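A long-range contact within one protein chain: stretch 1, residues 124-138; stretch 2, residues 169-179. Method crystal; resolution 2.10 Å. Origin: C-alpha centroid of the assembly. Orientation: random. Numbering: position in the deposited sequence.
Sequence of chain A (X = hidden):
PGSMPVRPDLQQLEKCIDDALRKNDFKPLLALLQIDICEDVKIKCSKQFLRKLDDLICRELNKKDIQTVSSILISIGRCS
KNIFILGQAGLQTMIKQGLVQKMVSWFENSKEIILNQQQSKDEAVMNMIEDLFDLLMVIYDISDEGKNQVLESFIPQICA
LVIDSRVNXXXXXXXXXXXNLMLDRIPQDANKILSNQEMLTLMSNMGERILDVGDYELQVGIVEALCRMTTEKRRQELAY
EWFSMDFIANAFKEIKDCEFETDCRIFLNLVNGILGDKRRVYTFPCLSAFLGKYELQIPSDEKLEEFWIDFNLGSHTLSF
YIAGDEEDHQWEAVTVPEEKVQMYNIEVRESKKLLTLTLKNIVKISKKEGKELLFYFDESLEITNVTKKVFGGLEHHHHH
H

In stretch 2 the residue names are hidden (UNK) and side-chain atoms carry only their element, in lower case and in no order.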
# COMPACT_ATOMS: atom_id res chain seq x y z
N ALA A 124 -6.55 -0.27 -12.38
CA ALA A 124 -7.28 0.98 -12.31
C ALA A 124 -7.84 1.20 -10.92
O ALA A 124 -7.80 2.31 -10.39
CB ALA A 124 -8.40 1.00 -13.35
N VAL A 125 -8.35 0.13 -10.29
CA VAL A 125 -8.82 0.20 -8.91
C VAL A 125 -7.68 0.53 -7.97
O VAL A 125 -7.83 1.30 -7.02
CB VAL A 125 -9.51 -1.12 -8.50
CG1 VAL A 125 -9.75 -1.13 -6.99
CG2 VAL A 125 -10.80 -1.30 -9.26
N MET A 126 -6.51 -0.07 -8.21
CA MET A 126 -5.33 0.22 -7.42
C MET A 126 -5.01 1.71 -7.45
O MET A 126 -4.79 2.34 -6.41
CB MET A 126 -4.15 -0.60 -7.94
CG MET A 126 -2.81 -0.28 -7.31
SD MET A 126 -2.74 -0.76 -5.57
CE MET A 126 -2.68 0.84 -4.78
N ASN A 127 -4.97 2.29 -8.65
CA ASN A 127 -4.67 3.71 -8.79
C ASN A 127 -5.75 4.57 -8.15
O ASN A 127 -5.45 5.60 -7.55
CB ASN A 127 -4.52 4.07 -10.27
CG ASN A 127 -3.41 3.29 -10.97
OD1 ASN A 127 -2.42 2.89 -10.34
ND2 ASN A 127 -3.56 3.08 -12.28
N MET A 128 -7.01 4.15 -8.26
CA MET A 128 -8.11 4.95 -7.72
C MET A 128 -8.00 5.08 -6.22
O MET A 128 -8.13 6.18 -5.66
CB MET A 128 -9.46 4.33 -8.10
CG MET A 128 -10.67 5.15 -7.58
SD MET A 128 -12.24 4.30 -7.80
CE MET A 128 -12.37 3.30 -6.31
N ILE A 129 -7.72 3.97 -5.53
CA ILE A 129 -7.58 3.98 -4.08
C ILE A 129 -6.34 4.75 -3.66
O ILE A 129 -6.33 5.45 -2.64
CB ILE A 129 -7.56 2.53 -3.56
CG1 ILE A 129 -8.95 1.91 -3.65
CG2 ILE A 129 -7.01 2.47 -2.14
CD1 ILE A 129 -10.02 2.75 -2.97
N GLU A 130 -5.25 4.60 -4.42
CA GLU A 130 -4.06 5.40 -4.15
C GLU A 130 -4.37 6.89 -4.30
O GLU A 130 -3.96 7.71 -3.46
CB GLU A 130 -2.95 4.96 -5.10
CG GLU A 130 -1.60 5.54 -4.82
CD GLU A 130 -0.63 5.21 -5.94
OE1 GLU A 130 -0.89 4.23 -6.70
OE2 GLU A 130 0.38 5.94 -6.06
N ASP A 131 -5.11 7.26 -5.36
CA ASP A 131 -5.52 8.65 -5.53
C ASP A 131 -6.39 9.13 -4.37
O ASP A 131 -6.30 10.29 -3.94
CB ASP A 131 -6.27 8.82 -6.85
CG ASP A 131 -5.38 8.58 -8.06
OD1 ASP A 131 -4.16 8.83 -7.95
OD2 ASP A 131 -5.92 8.13 -9.10
N LEU A 132 -7.27 8.26 -3.88
CA LEU A 132 -8.11 8.63 -2.74
C LEU A 132 -7.27 8.91 -1.50
O LEU A 132 -7.44 9.93 -0.82
CB LEU A 132 -9.14 7.53 -2.48
CG LEU A 132 -10.17 7.78 -1.38
CD1 LEU A 132 -11.24 8.73 -1.84
CD2 LEU A 132 -10.80 6.48 -0.95
N PHE A 133 -6.33 8.00 -1.18
CA PHE A 133 -5.50 8.21 0.00
C PHE A 133 -4.58 9.41 -0.17
O PHE A 133 -4.36 10.14 0.80
CB PHE A 133 -4.71 6.95 0.32
CG PHE A 133 -5.53 5.88 0.99
CD1 PHE A 133 -6.25 6.17 2.13
CD2 PHE A 133 -5.58 4.59 0.47
CE1 PHE A 133 -7.03 5.19 2.75
CE2 PHE A 133 -6.35 3.61 1.08
CZ PHE A 133 -7.08 3.91 2.22
N ASP A 134 -4.08 9.65 -1.40
CA ASP A 134 -3.28 10.85 -1.66
C ASP A 134 -4.05 12.11 -1.30
O ASP A 134 -3.51 13.04 -0.69
CB ASP A 134 -2.86 10.91 -3.13
CG ASP A 134 -1.74 9.92 -3.48
OD1 ASP A 134 -1.02 9.46 -2.57
OD2 ASP A 134 -1.58 9.61 -4.68
N LEU A 135 -5.32 12.18 -1.70
CA LEU A 135 -6.15 13.30 -1.30
C LEU A 135 -6.35 13.32 0.22
O LEU A 135 -6.32 14.39 0.84
CB LEU A 135 -7.49 13.24 -2.04
CG LEU A 135 -8.54 14.30 -1.74
CD1 LEU A 135 -7.96 15.73 -1.74
CD2 LEU A 135 -9.73 14.18 -2.74
N LEU A 136 -6.56 12.15 0.83
CA LEU A 136 -6.64 12.09 2.29
C LEU A 136 -5.40 12.70 2.95
O LEU A 136 -5.50 13.40 3.96
CB LEU A 136 -6.81 10.64 2.74
CG LEU A 136 -8.02 10.13 3.53
CD1 LEU A 136 -7.55 9.05 4.50
CD2 LEU A 136 -8.80 11.23 4.25
N MET A 137 -4.20 12.42 2.40
CA MET A 137 -3.00 12.96 3.05
C MET A 137 -2.90 14.47 2.91
O MET A 137 -2.38 15.13 3.82
CB MET A 137 -1.73 12.30 2.49
CG MET A 137 -1.56 10.82 2.84
SD MET A 137 -1.80 10.39 4.59
CE MET A 137 -0.65 11.53 5.40
N VAL A 138 -3.38 15.04 1.80
CA VAL A 138 -3.42 16.50 1.64
C VAL A 138 -4.30 17.13 2.71
O VAL A 138 -3.97 18.19 3.27
CB VAL A 138 -3.91 16.86 0.22
CG1 VAL A 138 -4.35 18.32 0.14
CG2 VAL A 138 -2.83 16.56 -0.84
N UNK A 169 -3.93 -7.79 -2.26
CA UNK A 169 -2.84 -7.41 -1.36
C UNK A 169 -2.28 -6.03 -1.70
O UNK A 169 -1.83 -5.32 -0.79
c UNK A 169 -1.72 -8.45 -1.38
c UNK A 169 1.11 -7.80 -3.87
c UNK A 169 -0.89 -8.45 -2.65
c UNK A 169 0.66 -8.49 -5.00
c UNK A 169 -0.55 -9.17 -4.95
c UNK A 169 -1.32 -9.14 -3.78
c UNK A 169 0.33 -7.77 -2.71
N UNK A 170 -2.29 -5.63 -2.98
CA UNK A 170 -1.74 -4.33 -3.34
C UNK A 170 -2.57 -3.18 -2.76
O UNK A 170 -2.03 -2.12 -2.45
c UNK A 170 -1.66 -4.16 -4.86
s UNK A 170 -0.57 -5.34 -5.72
N UNK A 171 -3.88 -3.37 -2.65
CA UNK A 171 -4.71 -2.34 -2.03
C UNK A 171 -4.43 -2.28 -0.53
O UNK A 171 -4.27 -1.20 0.05
c UNK A 171 -7.09 -1.71 -1.48
c UNK A 171 -6.19 -2.62 -2.33
c UNK A 171 -7.82 -2.90 -4.22
c UNK A 171 -6.44 -2.46 -3.83
N UNK A 172 -4.34 -3.44 0.11
CA UNK A 172 -4.00 -3.44 1.52
C UNK A 172 -2.64 -2.82 1.76
O UNK A 172 -2.47 -2.04 2.70
o UNK A 172 -4.52 -7.65 2.00
c UNK A 172 -5.46 -5.47 1.95
n UNK A 172 -6.57 -7.42 2.86
c UNK A 172 -4.08 -4.86 2.08
c UNK A 172 -5.48 -6.94 2.28
N UNK A 173 -1.65 -3.12 0.90
CA UNK A 173 -0.32 -2.56 1.09
C UNK A 173 -0.34 -1.04 0.99
O UNK A 173 0.33 -0.34 1.77
o UNK A 173 2.07 -4.65 -1.88
n UNK A 173 2.38 -6.46 -0.56
c UNK A 173 0.67 -3.15 0.07
c UNK A 173 1.05 -4.60 0.32
c UNK A 173 1.88 -5.24 -0.81
N UNK A 174 -1.10 -0.51 0.03
CA UNK A 174 -1.21 0.94 -0.13
C UNK A 174 -1.89 1.58 1.08
O UNK A 174 -1.43 2.61 1.59
c UNK A 174 -1.35 3.65 -1.64
o UNK A 174 -0.20 3.23 -1.92
c UNK A 174 -1.99 1.23 -1.42
o UNK A 174 -1.60 4.86 -1.40
c UNK A 174 -2.49 2.66 -1.57
N UNK A 175 -2.98 0.97 1.56
CA UNK A 175 -3.69 1.55 2.70
C UNK A 175 -2.87 1.45 3.98
O UNK A 175 -2.80 2.42 4.76
c UNK A 175 -5.03 0.84 2.89
N UNK A 176 -2.26 0.29 4.22
CA UNK A 176 -1.48 0.09 5.43
C UNK A 176 -0.32 1.08 5.50
O UNK A 176 0.00 1.60 6.58
c UNK A 176 -0.87 -1.44 7.92
c UNK A 176 -0.14 -1.81 6.66
c UNK A 176 -0.99 -1.35 5.48
c UNK A 176 0.10 -3.34 6.58
N UNK A 177 0.31 1.38 4.37
CA UNK A 177 1.45 2.29 4.40
C UNK A 177 1.00 3.73 4.63
O UNK A 177 1.69 4.49 5.33
c UNK A 177 2.86 3.39 2.56
n UNK A 177 3.54 1.49 -0.69
c UNK A 177 2.24 2.14 3.10
c UNK A 177 2.78 2.35 0.26
c UNK A 177 3.65 3.07 1.28
N UNK A 178 -0.14 4.12 4.06
CA UNK A 178 -0.69 5.43 4.38
C UNK A 178 -1.06 5.53 5.85
O UNK A 178 -0.90 6.58 6.47
n UNK A 178 0.04 6.85 -0.41
c UNK A 178 -0.98 7.33 1.83
c UNK A 178 -1.59 5.95 2.03
c UNK A 178 -1.91 5.72 3.49
c UNK A 178 -0.91 7.71 0.36
N UNK A 179 -1.55 4.43 6.44
CA UNK A 179 -1.89 4.47 7.86
C UNK A 179 -0.65 4.66 8.73
O UNK A 179 -0.67 5.45 9.69
c UNK A 179 -2.82 3.15 9.81
c UNK A 179 -2.64 3.21 8.28
c UNK A 179 -2.95 0.41 10.24
s UNK A 179 -3.95 1.88 10.40

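Two helices run nearly parallel, their axes 9.8 Å apart at closest approach and 12° from alignment.

Position 169 carries one carbon and then a six-carbon ring; with no hydroxyl it is F169, and it stays out of reach of stretch 1. Position 170 has one carbon and a sulfur, and meets the sulfur of M126. This is C170: its CB lies 3.6 Å from M126 SD, and its backbone O is 3.5 Å from the same SD.

Position 171 has four carbons, forked at the first, one arm two carbons long; that arm's end meets V125 and the other arm meets I129. This is I171. Its CD1 lies 3.8 Å from V125 CG1 and its CG2 4.2 Å from I129 CG2, so one branched side chain meets two residues a helical turn apart. Here the backbones come close, with CA of M126 and CA of I171 6.0 Å apart.

Positions 172 and 173 each show three carbons, the third bearing one oxygen and one nitrogen, and neither touches stretch 1: Q172 points away, Q173 sideways.

Position 174 also has three carbons, but the third bears two oxygens; it points toward stretch 1 and touches M126 and E130. This is E174: M126 CE packs 3.5 Å from its CB, and E130 CG lies 3.5 Å from its OE2. Position 175 has a single carbon, which the F133 ring meets obliquely. It is A175, with F133 CE2 3.6 Å from its CB.

Position 176, four carbons forked at the second, points away: L176. Position 177, four carbons in a row ending in nitrogen, is exposed and without contact: K177. Position 178 has the same chain but lies along F133 and M137. It is K178: its CG is 3.7 Å from F133 CB, its CD 3.7 Å from M137 CG. Position 179, two carbons, a sulfur and one more carbon, unbranched, has an end that leads away: M179.

The character of the contact changes along the helices. Near the N-terminal end, V125, M126 and I129 pack against C170 and I171. Farther on, it becomes mixed: the aliphatic part of K178 covers F133 and M137, while its NZ forms a salt bridge with D134 OD1 at 3.5 Å and a shorter one, also a hydrogen bond, with E174 OE2 at 2.8 Å within its own helix. That lysine thus offsets the charge of D134 and of E174, whose OE2 lies beside the aliphatic CG of E130. No hydrogen bond crosses between the stretches; packing and one salt bridge make the contact.

Stretch 2 (169-179) FCIQQEALKKM
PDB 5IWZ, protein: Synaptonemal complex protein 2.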